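Local coordinates for protein aminoglycoside phosphotransferase (Streptomyces rimosus, PDB 6FUC) that probably transfers the gamma-phosphate of ATP to the 3''-hydroxyl of streptomycin, a modification that confers resistance to the antibiotic, at residues Ala169-Val172 against Gly173-Ala177; Asp217-Ala220 against Asp221-Leu224; Arg257-Glu260 against Arg261-His265. All blocks are in the same frame, centred on the assembly; numbering follows the deposited sequence.

Contact 1: Ala169-Val172 against Gly173-Ala177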
ATOM      1  N   ALA A 169     -21.588  -2.450  -4.461  1.00  9.27           N
ATOM      2  CA  ALA A 169     -22.054  -1.559  -5.507  1.00  9.27           C
ATOM      3  C   ALA A 169     -23.163  -0.584  -5.092  1.00  9.17           C
ATOM      4  O   ALA A 169     -23.134   0.574  -5.550  1.00 10.14           O
ATOM      5  CB  ALA A 169     -22.436  -2.319  -6.757  1.00 11.06           C
ATOM      6  N   PRO A 170     -24.164  -0.990  -4.297  1.00  9.43           N
ATOM      7  CA  PRO A 170     -25.225  -0.067  -3.960  1.00 10.29           C
ATOM      8  C   PRO A 170     -24.793   1.102  -3.087  1.00  9.18           C
ATOM      9  O   PRO A 170     -25.568   2.046  -2.945  1.00 10.14           O
ATOM     10  CB  PRO A 170     -26.274  -0.969  -3.201  1.00 12.11           C
ATOM     11  CG  PRO A 170     -25.942  -2.358  -3.640  1.00 13.56           C
ATOM     12  CD  PRO A 170     -24.444  -2.371  -3.804  1.00 11.58           C
ATOM     13  N   TYR A 171     -23.632   0.948  -2.452  1.00  8.64           N
ATOM     14  CA  TYR A 171     -23.170   1.940  -1.471  1.00  8.76           C
ATOM     15  C   TYR A 171     -22.181   2.906  -2.023  1.00  7.71           C
ATOM     16  O   TYR A 171     -21.664   3.748  -1.262  1.00  8.25           O
ATOM     17  CB  TYR A 171     -22.658   1.209  -0.225  1.00  9.62           C
ATOM     18  CG  TYR A 171     -23.802   0.592   0.491  1.00 11.89           C
ATOM     19  CD1 TYR A 171     -24.577   1.358   1.335  1.00 16.72           C
ATOM     20  CD2 TYR A 171     -24.178  -0.725   0.266  1.00 15.15           C
ATOM     21  CE1 TYR A 171     -25.718   0.875   1.906  1.00 23.03           C
ATOM     22  CE2 TYR A 171     -25.355  -1.234   0.853  1.00 20.06           C
ATOM     23  CZ  TYR A 171     -26.080  -0.408   1.675  1.00 25.05           C
ATOM     24  OH  TYR A 171     -27.204  -0.844   2.358  1.00153.42           O
ATOM     25  N   VAL A 172     -21.890   2.851  -3.327  1.00  7.72           N
ATOM     26  CA  VAL A 172     -20.918   3.748  -3.879  1.00  8.08           C
ATOM     27  C   VAL A 172     -21.280   5.208  -3.647  1.00  6.89           C
ATOM     28  O   VAL A 172     -20.435   6.013  -3.293  1.00  7.72           O
ATOM     29  CB  VAL A 172     -20.654   3.364  -5.352  1.00  9.12           C
ATOM     30  CG1 VAL A 172     -19.890   4.425  -6.098  1.00  9.62           C
ATOM     31  CG2 VAL A 172     -19.935   2.046  -5.376  1.00 10.46           C
ATOM     32  N   GLY A 173     -22.539   5.570  -3.889  1.00  7.74           N
ATOM     33  CA  GLY A 173     -22.929   6.954  -3.680  1.00  8.48           C
ATOM     34  C   GLY A 173     -22.748   7.451  -2.276  1.00  7.67           C
ATOM     35  O   GLY A 173     -22.224   8.535  -2.005  1.00  8.05           O
ATOM     36  N   GLN A 174     -23.204   6.633  -1.300  1.00  8.38           N
ATOM     37  CA  GLN A 174     -23.037   7.013   0.097  1.00  8.86           C
ATOM     38  C   GLN A 174     -21.564   7.172   0.430  1.00  7.76           C
ATOM     39  O   GLN A 174     -21.175   8.109   1.138  1.00  9.38           O
ATOM     40  CB  GLN A 174     -23.694   5.912   0.979  1.00 10.83           C
ATOM     41  CG  GLN A 174     -23.845   6.227   2.409  0.50 15.29           C
ATOM     42  CD  GLN A 174     -24.669   5.128   3.066  0.50 15.72           C
ATOM     43  OE1 GLN A 174     -25.919   5.148   3.061  0.50 24.73           O
ATOM     44  NE2 GLN A 174     -23.984   4.153   3.617  0.50 19.10           N
ATOM     45  N   ARG A 175     -20.748   6.221  -0.014  1.00  7.40           N
ATOM     46  CA  ARG A 175     -19.314   6.254   0.314  1.00  7.27           C
ATOM     47  C   ARG A 175     -18.641   7.421  -0.432  1.00  6.90           C
ATOM     48  O   ARG A 175     -17.718   8.044   0.120  1.00  7.53           O
ATOM     49  CB  ARG A 175     -18.695   4.925   0.016  1.00  7.75           C
ATOM     50  CG  ARG A 175     -19.263   3.790   0.841  1.00  8.59           C
ATOM     51  CD  ARG A 175     -18.834   3.788   2.296  1.00 12.67           C
ATOM     52  NE  ARG A 175     -19.693   2.736   2.986  1.00 15.28           N
ATOM     53  CZ  ARG A 175     -20.776   2.986   3.629  0.50 11.78           C
ATOM     54  NH1 ARG A 175     -21.131   4.236   3.842  0.50 12.00           N
ATOM     55  NH2 ARG A 175     -21.494   1.953   4.046  0.50 14.90           N
ATOM     56  N   LEU A 176     -19.082   7.749  -1.642  1.00  6.66           N
ATOM     57  CA  LEU A 176     -18.569   8.914  -2.318  1.00  7.51           C
ATOM     58  C   LEU A 176     -18.850  10.197  -1.535  1.00  7.96           C
ATOM     59  O   LEU A 176     -18.026  11.103  -1.482  1.00  8.96           O
ATOM     60  CB  LEU A 176     -19.131   9.070  -3.729  1.00  7.79           C
ATOM     61  CG  LEU A 176     -18.513   8.146  -4.769  1.00  8.50           C
ATOM     62  CD1 LEU A 176     -19.447   8.037  -6.007  1.00  9.64           C
ATOM     63  CD2 LEU A 176     -17.147   8.584  -5.227  1.00  9.38           C
ATOM     64  N   ALA A 177     -20.038  10.304  -0.932  1.00  8.22           N
ATOM     65  CA  ALA A 177     -20.341  11.477  -0.150  1.00  9.05           C
ATOM     66  C   ALA A 177     -19.428  11.575   1.059  1.00  9.03           C
ATOM     67  O   ALA A 177     -18.962  12.686   1.413  1.00 10.53           O
ATOM     68  CB  ALA A 177     -21.796  11.464   0.237  1.00 10.86           C
TER
HETATM   69  O   HOH W   1     -25.174   4.688  -2.040  1.00 10.16           O
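Y171 and V172 meet R175 and L176 across the first turn of helix 172-181, where the chain leaves a short 3-10 segment. Two backbone bonds close the turn. R175 N donates to Y171 O at 2.9 Å, and L176 N to V172 O at 2.8 Å. A water adds a separate bridge, donating to P170 O at 2.8 Å and accepting from Q174 N at 2.9 Å, across the junction of 3-10 segment and helix.

The apolar contact lies along another flank: V172 CG1 rests beside L176 CD1 at 3.6 Å, and both side chains also touch helix 131-143, V172 on F135 and L176 on L131.

R175 supplies the third kind of packing. Its CG sits 3.2 Å from Y171 O, and a bend at chi2 (-73°) sends the rest of the chain back alongside the tyrosine. The guanidinium and ring planes are 18° apart, yet NH2 approaches Y171 CD1 obliquely at 4.1 Å. The stronger partner of this group is Q178, whose OE1 accepts from NH1. In the conformer described, R175 is thus tied to its own helix while packing on D258 and F262 of helix 257-266.

Contact 2: Asp217-Ala220 against Asp221-Leu224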
ATOM      1  N   ASP A 217     -10.766   8.602   0.843  1.00  7.30           N
ATOM      2  CA  ASP A 217     -11.249   8.596   2.204  1.00  7.19           C
ATOM      3  C   ASP A 217     -10.140   8.026   3.125  1.00  7.17           C
ATOM      4  O   ASP A 217      -9.522   7.022   2.752  1.00  7.57           O
ATOM      5  CB  ASP A 217     -12.510   7.712   2.236  1.00  7.90           C
ATOM      6  CG  ASP A 217     -13.229   7.668   3.541  1.00  8.20           C
ATOM      7  OD1 ASP A 217     -12.633   7.414   4.604  1.00 10.55           O
ATOM      8  OD2 ASP A 217     -14.432   7.880   3.525  1.00 11.68           O
ATOM      9  N   PRO A 218      -9.915   8.619   4.307  1.00  7.71           N
ATOM     10  CA  PRO A 218      -8.868   8.028   5.177  1.00  7.93           C
ATOM     11  C   PRO A 218      -9.055   6.557   5.498  1.00  7.75           C
ATOM     12  O   PRO A 218      -8.081   5.876   5.792  1.00  8.31           O
ATOM     13  CB  PRO A 218      -8.948   8.886   6.419  1.00  9.85           C
ATOM     14  CG  PRO A 218     -10.293   9.543   6.398  1.00 10.08           C
ATOM     15  CD  PRO A 218     -10.572   9.773   4.916  1.00  8.82           C
ATOM     16  N   TYR A 219     -10.306   6.081   5.531  1.00  7.74           N
ATOM     17  CA  TYR A 219     -10.510   4.627   5.768  1.00  8.31           C
ATOM     18  C   TYR A 219      -9.981   3.712   4.691  1.00  8.11           C
ATOM     19  O   TYR A 219      -9.811   2.534   4.945  1.00  9.01           O
ATOM     20  CB  TYR A 219     -12.004   4.351   6.091  1.00  9.39           C
ATOM     21  CG  TYR A 219     -12.337   4.706   7.493  1.00 10.74           C
ATOM     22  CD1 TYR A 219     -11.914   3.901   8.524  1.00 13.53           C
ATOM     23  CD2 TYR A 219     -12.963   5.868   7.835  1.00 13.30           C
ATOM     24  CE1 TYR A 219     -12.146   4.219   9.835  1.00 19.19           C
ATOM     25  CE2 TYR A 219     -13.238   6.209   9.184  1.00 16.05           C
ATOM     26  CZ  TYR A 219     -12.762   5.405  10.173  1.00 19.83           C
ATOM     27  OH  TYR A 219     -12.973   5.708  11.496  1.00 30.06           O
ATOM     28  N   ALA A 220      -9.689   4.242   3.488  1.00  7.88           N
ATOM     29  CA  ALA A 220      -9.012   3.428   2.499  1.00  8.34           C
ATOM     30  C   ALA A 220      -7.686   2.933   3.055  1.00  8.15           C
ATOM     31  O   ALA A 220      -7.220   1.833   2.686  1.00  9.17           O
ATOM     32  CB  ALA A 220      -8.818   4.189   1.194  1.00  9.25           C
ATOM     33  N   ASP A 221      -7.030   3.752   3.847  1.00  7.74           N
ATOM     34  CA  ASP A 221      -5.811   3.408   4.564  1.00  7.82           C
ATOM     35  C   ASP A 221      -6.095   2.740   5.884  1.00  7.90           C
ATOM     36  O   ASP A 221      -5.519   1.663   6.175  1.00  8.89           O
ATOM     37  CB  ASP A 221      -4.961   4.684   4.806  1.00  7.96           C
ATOM     38  CG  ASP A 221      -4.039   5.123   3.702  1.00  7.98           C
ATOM     39  OD1 ASP A 221      -3.999   4.489   2.641  1.00  8.12           O
ATOM     40  OD2 ASP A 221      -3.377   6.167   3.929  1.00  7.87           O
ATOM     41  N   LEU A 222      -6.939   3.305   6.732  1.00  8.18           N
ATOM     42  CA  LEU A 222      -7.090   2.778   8.076  1.00  8.83           C
ATOM     43  C   LEU A 222      -7.663   1.356   8.082  1.00  9.27           C
ATOM     44  O   LEU A 222      -7.300   0.552   8.926  1.00  9.51           O
ATOM     45  CB  LEU A 222      -7.912   3.671   8.942  1.00  9.26           C
ATOM     46  CG  LEU A 222      -7.403   5.114   9.128  1.00 10.93           C
ATOM     47  CD1 LEU A 222      -8.363   5.906   9.998  1.00 14.77           C
ATOM     48  CD2 LEU A 222      -5.941   5.071   9.619  1.00 15.73           C
ATOM     49  N   ALA A 223      -8.541   1.033   7.118  1.00  8.40           N
ATOM     50  CA  ALA A 223      -9.099  -0.316   7.098  1.00  8.76           C
ATOM     51  C   ALA A 223      -8.003  -1.364   6.979  1.00  8.65           C
ATOM     52  O   ALA A 223      -8.051  -2.432   7.601  1.00 10.15           O
ATOM     53  CB  ALA A 223     -10.105  -0.477   5.982  1.00  9.50           C
ATOM     54  N   LEU A 224      -7.045  -1.113   6.098  1.00  8.38           N
ATOM     55  CA  LEU A 224      -5.961  -2.096   5.845  1.00  8.69           C
ATOM     56  C   LEU A 224      -4.985  -2.153   6.993  1.00  9.14           C
ATOM     57  O   LEU A 224      -4.517  -3.221   7.362  1.00 10.08           O
ATOM     58  CB  LEU A 224      -5.232  -1.755   4.551  1.00  9.12           C
ATOM     59  CG  LEU A 224      -6.047  -1.668   3.270  1.00 11.55           C
ATOM     60  CD1 LEU A 224      -5.160  -1.475   2.099  1.00 11.06           C
ATOM     61  CD2 LEU A 224      -7.164  -2.611   3.119  1.00 16.84           C
TER
HETATM   62  O   HOH W   2      -4.513   1.938   1.846  1.00  9.03           O
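An Asx turn at D217 leads into the buried first turn of helix 219-233, where P218 and Y219 meet L222 and A223. D217 OD1 accepts from Y219 N at 2.8 Å, met on the anti side of the carboxylate, and this capping bond is joined by one from A220 N to D217 O.

The helical bonding then takes over. P218 O receives L222 N at 3.0 Å, with the donor in the carbonyl plane, and D221 N more weakly. A223 N binds Y219 O at 2.9 Å, well off the carbonyl axis (135°).

Y219 and L222 cross obliquely. L222 CD1 lies over one face of the phenol, 4.1 Å above its plane and offset toward the rim, while CB comes to 4.0 Å from Y219 CD1. The hydroxyl of Y219 reaches beyond this helix to A254 O.

D221 turns its carboxylate back beside the A220 carbonyl. A water bridges the two, donating to D221 OD1 at 2.7 Å and to A220 O at 2.8 Å. OD1 also accepts from G188 N, and OD2 from H187 N and H118 NE2, so both carboxylate oxygens are gripped. In protein kinases an aspartate at the start of a C-lobe helix holds backbone amides of the catalytic loop; the bonds of D221 to H187 N and G188 N are consistent with the same arrangement in this kinase-like fold.

Contact 3: Arg257-Glu260 against Arg261-His265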
ATOM      1  N   ARG A 257     -17.478   1.922  11.633  1.00 15.27           N
ATOM      2  CA  ARG A 257     -17.197   0.553  11.247  1.00 16.86           C
ATOM      3  C   ARG A 257     -17.758   0.176   9.882  1.00 14.42           C
ATOM      4  O   ARG A 257     -17.111  -0.599   9.230  1.00 14.80           O
ATOM      5  CB  ARG A 257     -17.644  -0.400  12.364  1.00 27.53           C
ATOM      6  CG  ARG A 257     -16.857  -0.197  13.670  1.00 28.28           C
ATOM      7  CD  ARG A 257     -15.370  -0.088  13.619  1.00 27.25           C
ATOM      8  NE  ARG A 257     -14.726  -0.323  14.874  1.00 34.45           N
ATOM      9  CZ  ARG A 257     -13.445  -0.665  15.031  1.00 36.88           C
ATOM     10  NH1 ARG A 257     -12.579  -0.773  13.978  1.00 36.65           N
ATOM     11  NH2 ARG A 257     -13.006  -0.872  16.278  1.00 41.76           N
ATOM     12  N   ASP A 258     -18.924   0.656   9.466  1.00 14.82           N
ATOM     13  CA  ASP A 258     -19.430   0.307   8.161  1.00 17.16           C
ATOM     14  C   ASP A 258     -18.549   0.866   7.070  1.00 13.55           C
ATOM     15  O   ASP A 258     -18.322   0.243   6.066  1.00 13.88           O
ATOM     16  CB  ASP A 258     -20.888   0.810   7.969  1.00 20.13           C
ATOM     17  CG  ASP A 258     -21.869   0.142   8.862  1.00 25.80           C
ATOM     18  OD1 ASP A 258     -21.590  -0.906   9.486  1.00 30.73           O
ATOM     19  OD2 ASP A 258     -22.981   0.709   8.950  1.00 32.48           O
ATOM     20  N   ARG A 259     -18.106   2.106   7.241  1.00 13.28           N
ATOM     21  CA  ARG A 259     -17.252   2.720   6.263  1.00 13.90           C
ATOM     22  C   ARG A 259     -15.886   1.928   6.193  1.00 12.14           C
ATOM     23  O   ARG A 259     -15.364   1.661   5.147  1.00 13.19           O
ATOM     24  CB  ARG A 259     -17.065   4.175   6.638  1.00 15.51           C
ATOM     25  CG  ARG A 259     -16.097   4.681   5.571  0.50 12.15           C
ATOM     26  CD  ARG A 259     -16.260   6.155   5.310  0.50 10.35           C
ATOM     27  NE  ARG A 259     -16.515   6.827   6.579  0.50 10.37           N
ATOM     28  CZ  ARG A 259     -16.121   8.048   6.884  0.50 14.37           C
ATOM     29  NH1 ARG A 259     -16.486   8.538   8.058  0.50 17.78           N
ATOM     30  NH2 ARG A 259     -15.363   8.779   6.065  0.50 12.20           N
ATOM     31  N   GLU A 260     -15.311   1.610   7.366  1.00 11.19           N
ATOM     32  CA  GLU A 260     -14.088   0.837   7.435  1.00 11.89           C
ATOM     33  C   GLU A 260     -14.232  -0.503   6.684  1.00 10.89           C
ATOM     34  O   GLU A 260     -13.381  -0.908   5.905  1.00 12.02           O
ATOM     35  CB  GLU A 260     -13.700   0.632   8.868  1.00 12.79           C
ATOM     36  CG  GLU A 260     -12.411  -0.158   9.076  1.00 13.57           C
ATOM     37  CD  GLU A 260     -12.154  -0.580  10.500  1.00 17.30           C
ATOM     38  OE1 GLU A 260     -12.775  -0.048  11.447  1.00 22.96           O
ATOM     39  OE2 GLU A 260     -11.328  -1.476  10.741  1.00 17.64           O
ATOM     40  N   ARG A 261     -15.329  -1.197   7.011  1.00 11.14           N
ATOM     41  CA  ARG A 261     -15.554  -2.515   6.424  1.00 11.50           C
ATOM     42  C   ARG A 261     -15.725  -2.450   4.906  1.00 10.30           C
ATOM     43  O   ARG A 261     -15.339  -3.363   4.195  1.00 10.91           O
ATOM     44  CB  ARG A 261     -16.751  -3.183   7.139  1.00 15.98           C
ATOM     45  CG  ARG A 261     -16.420  -3.987   8.379  1.00 24.19           C
ATOM     46  CD  ARG A 261     -17.674  -4.697   8.918  0.50 26.48           C
ATOM     47  NE  ARG A 261     -18.284  -5.512   7.861  0.50 34.63           N
ATOM     48  CZ  ARG A 261     -19.421  -5.235   7.224  0.50 43.68           C
ATOM     49  NH1 ARG A 261     -20.121  -4.148   7.541  0.50 45.78           N
ATOM     50  NH2 ARG A 261     -19.861  -6.057   6.272  0.50 35.15           N
ATOM     51  N   PHE A 262     -16.382  -1.375   4.420  1.00 10.02           N
ATOM     52  CA  PHE A 262     -16.546  -1.208   2.991  1.00  9.55           C
ATOM     53  C   PHE A 262     -15.149  -1.226   2.335  1.00  8.87           C
ATOM     54  O   PHE A 262     -14.953  -1.897   1.324  1.00  8.96           O
ATOM     55  CB  PHE A 262     -17.275   0.105   2.717  1.00  9.56           C
ATOM     56  CG  PHE A 262     -17.433   0.466   1.279  1.00  8.92           C
ATOM     57  CD1 PHE A 262     -18.481   0.019   0.515  1.00  8.68           C
ATOM     58  CD2 PHE A 262     -16.465   1.222   0.650  1.00  9.08           C
ATOM     59  CE1 PHE A 262     -18.587   0.351  -0.837  1.00  9.62           C
ATOM     60  CE2 PHE A 262     -16.561   1.544  -0.696  1.00 10.11           C
ATOM     61  CZ  PHE A 262     -17.639   1.127  -1.417  1.00 10.24           C
ATOM     62  N   TYR A 263     -14.218  -0.416   2.850  1.00  8.91           N
ATOM     63  CA  TYR A 263     -12.878  -0.396   2.233  1.00  8.60           C
ATOM     64  C   TYR A 263     -12.110  -1.690   2.430  1.00  8.44           C
ATOM     65  O   TYR A 263     -11.372  -2.102   1.527  1.00  9.59           O
ATOM     66  CB  TYR A 263     -12.086   0.843   2.731  1.00  9.14           C
ATOM     67  CG  TYR A 263     -12.602   2.088   2.091  1.00  8.28           C
ATOM     68  CD1 TYR A 263     -12.290   2.382   0.760  1.00  8.78           C
ATOM     69  CD2 TYR A 263     -13.462   2.962   2.747  1.00  7.98           C
ATOM     70  CE1 TYR A 263     -12.827   3.485   0.118  1.00  8.92           C
ATOM     71  CE2 TYR A 263     -13.981   4.083   2.113  1.00  8.11           C
ATOM     72  CZ  TYR A 263     -13.701   4.342   0.808  1.00  7.83           C
ATOM     73  OH  TYR A 263     -14.198   5.399   0.119  1.00  8.66           O
ATOM     74  N   LEU A 264     -12.262  -2.332   3.584  1.00  9.05           N
ATOM     75  CA  LEU A 264     -11.645  -3.637   3.791  1.00  9.61           C
ATOM     76  C   LEU A 264     -12.068  -4.625   2.725  1.00  9.46           C
ATOM     77  O   LEU A 264     -11.275  -5.385   2.232  1.00 10.77           O
ATOM     78  CB  LEU A 264     -11.986  -4.173   5.176  1.00 10.73           C
ATOM     79  CG  LEU A 264     -11.264  -5.474   5.517  1.00 14.07           C
ATOM     80  CD1 LEU A 264      -9.722  -5.306   5.558  1.00 16.68           C
ATOM     81  CD2 LEU A 264     -11.798  -5.994   6.825  1.00 18.13           C
ATOM     82  N   HIS A 265     -13.375  -4.593   2.443  1.00  9.24           N
ATOM     83  CA  HIS A 265     -13.950  -5.534   1.514  1.00  9.74           C
ATOM     84  C   HIS A 265     -13.730  -5.176   0.020  1.00  9.64           C
ATOM     85  O   HIS A 265     -13.619  -6.080  -0.814  1.00 10.54           O
ATOM     86  CB  HIS A 265     -15.431  -5.697   1.787  1.00 10.04           C
ATOM     87  CG  HIS A 265     -15.674  -6.421   3.070  1.00 11.75           C
ATOM     88  ND1 HIS A 265     -16.947  -6.628   3.562  1.00 15.72           N
ATOM     89  CD2 HIS A 265     -14.818  -6.979   3.972  1.00 13.84           C
ATOM     90  CE1 HIS A 265     -16.848  -7.287   4.713  1.00 18.49           C
ATOM     91  NE2 HIS A 265     -15.570  -7.507   4.988  1.00 17.16           N
TER
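R259 and Y263 lie side by side on helix 257-266, a helix of the mainly helical lobe of this kinase-like fold, and form the closely packed part of the contact. R259 CG comes to 4.1 Å from Y263 CE2. The ring also leans against the backbone, with its CD2 only 3.3 Å from R259 O. From the preceding position, F262 CD2 sits 3.9 Å above the plane of the Y263 ring and over its centre. R259 itself is extended at first, its CG anti to the backbone N (chi1 177°); in the conformer described, a bend at chi3 then brings the guanidinium to D217 and D256, with which it makes salt bridges, and Q182 OE1 accepts from it as well. Along the backbone the regular helical bonds run from R261 N to R257 O, from F262 N to D258 O and from L264 N to E260 O, while that from Y263 N to R259 O is long and weak. A salt bridge ties exposed R257 to buried E260: R257 NH1 donates to E260 OE1 at 2.6 Å, and the oxygen lies close to the guanidinium plane and accepts through its syn lone pair. The same NH1 forms a second salt bridge with E244.

The exposed flank of D258 and R261 is looser. D258 OD1 stands at the edge of the R261 guanidinium but 4.1 Å from NH1, beyond a salt bridge, with the two flat groups turned 86° against each other. The aliphatic part of R261 follows the backbone, its CB 3.3 Å from R257 O. One turn on, the imidazole of H265 is placed so that R261 O lies 3.2 Å above one face, offset toward the rim.

Followed from the N terminus, the three contacts come in series, none nested in or crossing another. Each is local, made within one continuous stretch of helix or its entry, and closes no long loop: contact 1 at the start of helix 172-181, contact 2 where the chain enters helix 219-233 after strand 214-216, and contact 3 along helix 257-266. Contact 3 joins the other two in space. R175 and Y171 of contact 1 pack on F262, while E260 O and Y263 lie against A223 and Y219 of contact 2, and the D217-R259 salt bridge joins contacts 2 and 3 directly. Contacts 1 and 2 do not touch. Helix 257-266 thus packs against both helix 172-181 and helix 219-233.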